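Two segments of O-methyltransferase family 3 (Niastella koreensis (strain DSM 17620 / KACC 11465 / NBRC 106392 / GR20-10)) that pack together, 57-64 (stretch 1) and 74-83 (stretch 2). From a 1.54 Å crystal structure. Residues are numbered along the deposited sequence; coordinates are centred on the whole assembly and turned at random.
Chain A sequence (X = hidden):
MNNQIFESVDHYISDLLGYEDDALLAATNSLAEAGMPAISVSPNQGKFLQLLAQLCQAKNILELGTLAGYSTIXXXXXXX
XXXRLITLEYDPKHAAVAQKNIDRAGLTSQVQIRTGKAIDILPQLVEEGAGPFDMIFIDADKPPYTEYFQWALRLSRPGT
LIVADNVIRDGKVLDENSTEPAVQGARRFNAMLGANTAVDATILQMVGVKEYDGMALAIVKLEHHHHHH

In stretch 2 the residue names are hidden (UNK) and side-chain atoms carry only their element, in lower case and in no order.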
ATOM      1  N   GLN A  57       6.177  10.811  -6.171  1.00 17.21           N
ATOM      2  CA  GLN A  57       7.252  11.545  -6.896  1.00 17.65           C
ATOM      3  C   GLN A  57       8.035  12.358  -5.863  1.00 15.84           C
ATOM      4  O   GLN A  57       8.291  13.556  -6.058  1.00 14.29           O
ATOM      5  CB  GLN A  57       6.627  12.399  -7.994  1.00 20.95           C
ATOM      6  CG  GLN A  57       5.849  11.545  -8.984  1.00 23.65           C
ATOM      7  CD  GLN A  57       5.354  12.379 -10.129  1.00 28.67           C
ATOM      8  OE1 GLN A  57       4.411  13.152  -9.989  1.00 33.88           O
ATOM      9  NE2 GLN A  57       6.016  12.236 -11.260  1.00 31.64           N
ATOM     10  N   ALA A  58       8.396  11.706  -4.760  1.00 13.29           N
ATOM     11  CA  ALA A  58       8.995  12.395  -3.606  1.00 13.03           C
ATOM     12  C   ALA A  58      10.336  13.021  -3.997  1.00 12.84           C
ATOM     13  O   ALA A  58      11.188  12.359  -4.600  1.00 13.40           O
ATOM     14  CB  ALA A  58       9.142  11.452  -2.443  1.00 13.27           C
ATOM     15  N   LYS A  59      10.494  14.284  -3.644  1.00 12.71           N
ATOM     16  CA  LYS A  59      11.778  15.019  -3.696  1.00 13.58           C
ATOM     17  C   LYS A  59      12.258  15.342  -2.273  1.00 12.81           C
ATOM     18  O   LYS A  59      13.466  15.571  -2.089  1.00 12.18           O
ATOM     19  CB  LYS A  59      11.605  16.299  -4.520  1.00 16.10           C
ATOM     20  CG  LYS A  59      12.832  17.200  -4.534  1.00 20.17           C
ATOM     21  CD  LYS A  59      12.666  18.535  -5.239  1.00 24.92           C
ATOM     22  CE  LYS A  59      13.921  19.371  -5.113  1.00 27.21           C
ATOM     23  NZ  LYS A  59      13.716  20.706  -5.704  1.00 29.98           N
ATOM     24  N   ASN A  60      11.342  15.406  -1.304  1.00 11.21           N
ATOM     25  CA  ASN A  60      11.630  15.789   0.097  1.00 11.61           C
ATOM     26  C   ASN A  60      10.907  14.806   1.012  1.00 10.49           C
ATOM     27  O   ASN A  60       9.676  14.754   0.997  1.00 10.97           O
ATOM     28  CB  ASN A  60      11.244  17.238   0.371  1.00 12.96           C
ATOM     29  CG  ASN A  60      12.208  18.196  -0.299  1.00 17.01           C
ATOM     30  OD1 ASN A  60      13.382  18.256   0.064  1.00 21.27           O
ATOM     31  ND2 ASN A  60      11.743  18.907  -1.314  1.00 19.62           N
ATOM     32  N   ILE A  61      11.671  14.044   1.777  1.00  9.14           N
ATOM     33  CA  ILE A  61      11.102  12.992   2.659  1.00  8.87           C
ATOM     34  C   ILE A  61      11.542  13.276   4.088  1.00  8.63           C
ATOM     35  O   ILE A  61      12.713  13.704   4.291  1.00  9.07           O
ATOM     36  CB  ILE A  61      11.495  11.581   2.194  1.00  9.01           C
ATOM     37  CG1 ILE A  61      10.921  11.265   0.804  1.00  9.48           C
ATOM     38  CG2 ILE A  61      11.039  10.551   3.217  1.00  9.49           C
ATOM     39  CD1 ILE A  61      11.444   9.988   0.249  1.00  9.66           C
ATOM     40  N   LEU A  62      10.628  13.090   5.038  1.00  7.90           N
ATOM     41  CA  LEU A  62      10.929  13.196   6.488  1.00  8.39           C
ATOM     42  C   LEU A  62      10.704  11.838   7.111  1.00  8.83           C
ATOM     43  O   LEU A  62       9.637  11.259   6.895  1.00  9.30           O
ATOM     44  CB  LEU A  62      10.020  14.235   7.150  1.00  8.66           C
ATOM     45  CG  LEU A  62      10.116  14.388   8.667  1.00  8.66           C
ATOM     46  CD1 LEU A  62      11.496  14.832   9.126  1.00  8.41           C
ATOM     47  CD2 LEU A  62       9.099  15.400   9.124  1.00  9.12           C
ATOM     48  N   GLU A  63      11.653  11.382   7.921  1.00  8.55           N
ATOM     49  CA  GLU A  63      11.506  10.117   8.676  1.00  8.99           C
ATOM     50  C   GLU A  63      11.732  10.382  10.160  1.00  8.64           C
ATOM     51  O   GLU A  63      12.665  11.126  10.520  1.00  9.64           O
ATOM     52  CB  GLU A  63      12.511   9.092   8.176  1.00 10.06           C
ATOM     53  CG  GLU A  63      12.613   7.852   9.038  1.00 11.19           C
ATOM     54  CD  GLU A  63      13.567   6.835   8.438  1.00 13.95           C
ATOM     55  OE1 GLU A  63      14.803   7.118   8.436  1.00 15.40           O
ATOM     56  OE2 GLU A  63      13.090   5.778   7.948  1.00 14.51           O
ATOM     57  N   LEU A  64      10.884   9.822  11.001  1.00  8.72           N
ATOM     58  CA  LEU A  64      11.081   9.854  12.473  1.00  9.07           C
ATOM     59  C   LEU A  64      11.482   8.448  12.878  1.00  8.89           C
ATOM     60  O   LEU A  64      10.679   7.532  12.672  1.00  8.84           O
ATOM     61  CB  LEU A  64       9.782  10.239  13.179  1.00  9.86           C
ATOM     62  CG  LEU A  64       9.393  11.705  13.180  1.00 12.49           C
ATOM     63  CD1 LEU A  64       9.473  12.339  11.826  1.00 13.77           C
ATOM     64  CD2 LEU A  64       7.993  11.880  13.753  1.00 12.25           C
ATOM     65  N   UNK A  74      16.099   2.423   1.765  1.00  9.04           N
ATOM     66  CA  UNK A  74      14.996   2.063   0.835  1.00  9.26           C
ATOM     67  C   UNK A  74      14.316   3.339   0.325  1.00  9.23           C
ATOM     68  O   UNK A  74      14.161   3.516  -0.904  1.00  9.47           O
ATOM     69  c   UNK A  74      14.002   1.153   1.540  1.00  9.90           C
ATOM     70  c   UNK A  74      14.375  -3.370  -1.286  1.00 10.62           C
ATOM     71  c   UNK A  74      14.721  -1.065   2.618  1.00  9.64           C
ATOM     72  c   UNK A  74      14.648  -2.466   0.884  1.00 10.13           C
ATOM     73  c   UNK A  74      14.306  -1.186   0.418  1.00  9.40           C
ATOM     74  c   UNK A  74      14.067  -2.102  -1.774  1.00 10.31           C
ATOM     75  c   UNK A  74      14.703  -3.575   0.033  1.00 10.27           C
ATOM     76  n   UNK A  74      14.894  -2.360   2.232  1.00  9.97           N
ATOM     77  c   UNK A  74      14.355  -0.302   1.545  1.00  9.34           C
ATOM     78  c   UNK A  74      13.989  -1.013  -0.932  1.00  9.85           C
ATOM     79  N   UNK A  75      13.907   4.244   1.201  1.00  9.30           N
ATOM     80  CA  UNK A  75      13.177   5.457   0.741  1.00  9.52           C
ATOM     81  C   UNK A  75      14.111   6.424   0.008  1.00  9.56           C
ATOM     82  O   UNK A  75      13.686   6.973  -1.003  1.00 10.10           O
ATOM     83  c   UNK A  75      12.489   6.179   1.900  1.00 10.58           C
ATOM     84  s   UNK A  75      10.444   6.230   3.758  1.00 12.13           S
ATOM     85  c   UNK A  75      11.651   6.264   5.074  1.00 13.42           C
ATOM     86  c   UNK A  75      11.373   5.340   2.474  1.00 11.24           C
ATOM     87  N   UNK A  76      15.340   6.653   0.481  1.00  9.37           N
ATOM     88  CA  UNK A  76      16.234   7.662  -0.142  1.00  9.64           C
ATOM     89  C   UNK A  76      16.587   7.240  -1.571  1.00 10.47           C
ATOM     90  O   UNK A  76      16.790   8.119  -2.440  1.00 10.86           O
ATOM     91  c   UNK A  76      17.477   7.822   0.691  1.00  9.50           C
ATOM     92  N   UNK A  77      16.589   5.938  -1.845  1.00 10.80           N
ATOM     93  CA  UNK A  77      16.867   5.447  -3.218  1.00 11.07           C
ATOM     94  C   UNK A  77      15.742   5.809  -4.196  1.00 12.00           C
ATOM     95  O   UNK A  77      16.004   5.706  -5.406  1.00 14.71           O
ATOM     96  c   UNK A  77      20.774   0.836  -1.854  1.00 12.14           C
ATOM     97  c   UNK A  77      18.553   3.668  -2.703  1.00 11.73           C
ATOM     98  n   UNK A  77      22.087   0.761  -1.700  1.00 12.98           N
ATOM     99  n   UNK A  77      20.028  -0.239  -1.691  1.00 12.30           N
ATOM    100  c   UNK A  77      18.823   2.214  -2.460  1.00 11.37           C
ATOM    101  c   UNK A  77      17.138   3.947  -3.178  1.00 11.20           C
ATOM    102  n   UNK A  77      20.231   1.999  -2.220  1.00 11.57           N
ATOM    103  N   UNK A  78      14.570   6.272  -3.750  1.00 11.17           N
ATOM    104  CA  UNK A  78      13.498   6.734  -4.654  1.00 11.33           C
ATOM    105  C   UNK A  78      13.735   8.192  -5.064  1.00 11.44           C
ATOM    106  O   UNK A  78      13.027   8.648  -5.960  1.00 13.51           O
ATOM    107  c   UNK A  78      12.158   6.605  -3.992  1.00 12.18           C
ATOM    108  N   UNK A  79      14.614   8.924  -4.385  1.00 11.86           N
ATOM    109  CA  UNK A  79      14.789  10.379  -4.595  1.00 11.95           C
ATOM    110  C   UNK A  79      15.494  10.663  -5.918  1.00 12.78           C
ATOM    111  O   UNK A  79      16.356   9.896  -6.349  1.00 13.55           O
ATOM    112  c   UNK A  79      14.997  10.990  -2.082  1.00 12.71           C
ATOM    113  c   UNK A  79      13.814  11.924  -2.015  1.00 12.78           C
ATOM    114  c   UNK A  79      16.045  11.397  -1.054  1.00 13.04           C
ATOM    115  c   UNK A  79      15.628  10.975  -3.471  1.00 12.09           C
ATOM    116  N   UNK A  80      15.211  11.826  -6.534  1.00 15.71           N
ATOM    117  CA  UNK A  80      16.075  12.328  -7.598  1.00 16.99           C
ATOM    118  C   UNK A  80      17.409  12.779  -6.986  1.00 19.11           C
ATOM    119  O   UNK A  80      17.525  12.861  -5.765  1.00 16.34           O
ATOM    120  c   UNK A  80      14.466  14.006  -6.993  1.00 17.02           C
ATOM    121  c   UNK A  80      14.116  12.753  -6.209  1.00 15.32           C
ATOM    122  c   UNK A  80      15.231  13.467  -8.182  1.00 17.24           C
ATOM    123  N   UNK A  81      18.413  13.087  -7.815  1.00 21.07           N
ATOM    124  CA  UNK A  81      19.766  13.415  -7.282  1.00 22.88           C
ATOM    125  C   UNK A  81      19.732  14.705  -6.450  1.00 21.62           C
ATOM    126  O   UNK A  81      20.590  14.826  -5.543  1.00 25.65           O
ATOM    127  c   UNK A  81      23.241  12.742  -8.970  1.00 32.68           C
ATOM    128  n   UNK A  81      24.427  13.584 -10.958  1.00 35.36           N
ATOM    129  c   UNK A  81      20.838  13.475  -8.377  1.00 26.42           C
ATOM    130  c   UNK A  81      22.214  13.044  -7.883  1.00 30.51           C
ATOM    131  c   UNK A  81      23.622  13.962  -9.776  1.00 34.19           C
ATOM    132  N   UNK A  82      18.785  15.613  -6.701  1.00 20.99           N
ATOM    133  CA  UNK A  82      18.656  16.893  -5.951  1.00 20.52           C
ATOM    134  C   UNK A  82      17.634  16.751  -4.809  1.00 18.54           C
ATOM    135  O   UNK A  82      17.276  17.792  -4.200  1.00 19.06           O
ATOM    136  n   UNK A  82      16.490  19.078  -8.118  1.00 27.96           N
ATOM    137  c   UNK A  82      18.284  18.071  -6.860  1.00 22.14           C
ATOM    138  c   UNK A  82      16.912  17.990  -7.496  1.00 22.78           C
ATOM    139  o   UNK A  82      16.258  16.955  -7.491  1.00 24.76           O
ATOM    140  N   UNK A  83      17.160  15.526  -4.555  1.00 15.59           N
ATOM    141  CA  UNK A  83      16.176  15.260  -3.493  1.00 14.69           C
ATOM    142  C   UNK A  83      16.847  15.135  -2.143  1.00 14.28           C
ATOM    143  O   UNK A  83      18.074  14.985  -2.080  1.00 14.32           O
TER
HETATM  144  O   HOH W   1      10.764  10.223  -6.227  1.00 29.57           O

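Position 74 carries ten side-chain atoms: one carbon, then fused five- and six-membered rings holding eight carbons and one nitrogen. The side chain makes no contact with stretch 1. An indole identifies Trp74. It is buried, and a large, mostly apolar ring system suits such a site, its ring nitrogen being hydrogen-bonded elsewhere in the structure.

Position 75, still helical, has an unbranched chain of two carbons, a sulfur and a carbon. Its CA-to-CB bond points toward stretch 1; its CB lies 4.3 Å from Ile61 CD1, while its last carbon reaches 3.3 Å from Glu63 OE2. This is Met75, whose slender, flexible thioether suits the buried site.

Position 76 has a single side-chain carbon, which points sideways and touches nothing on stretch 1: Ala76, a small methyl that fits its buried site. Position 77 shows three carbons, a nitrogen, and a carbon bearing two more nitrogens, all out of reach of stretch 1. This is the guanidinium of Arg77, with both terminal nitrogens hydrogen-bonded elsewhere.

Position 78 again has one carbon, giving Ala78. Its backbone matters more than its methyl group, for water 1 donates hydrogen bonds to Ala58 O (2.7 Å) and Ala78 O (2.8 Å), bridging two carbonyls that could not bond to each other.

Position 79 has four carbons forked at the second, and one branch end comes within 3.8 Å of Ile61 CD1 and 3.7 Å of Lys59 O. This is Leu79. Its CA-to-CB bond points sideways, but the branched apolar chain is long enough for CD2 to reach Ile61. It closes a type I turn begun at Ala76, with Leu79 N bonded to Ala76 O at 3.0 Å.

Position 80 has three carbons closing a ring onto the backbone nitrogen, and the ring carbon bonded to that nitrogen stands 3.4 Å from Ala58 O: Pro80, whose compact, apolar ring suits this exposed edge. Position 81 has four carbons in a row ending in nitrogen, out of reach of stretch 1. This is Lys81, exposed, as befits a charged chain.

Position 82 has two carbons, the second carrying an oxygen and a nitrogen; that nitrogen lies 4.0 Å from Lys59 CE. The planar, polar amide of Asn82 suits this exposed margin. Position 83 has no side-chain atoms, and its CA lies 3.1 Å from Lys59 O: Gly83, where an ideal CB would stand a tight 3.0 Å from that same oxygen.

No direct hydrogen bond joins the stretches. Ile61, from the strand, packs against Met75 and Leu79; nearer the surface, Lys59 runs past Pro80 and Asn82, and the water links the backbones.

Stretch 2, residues 74-83: WMARALPKNG
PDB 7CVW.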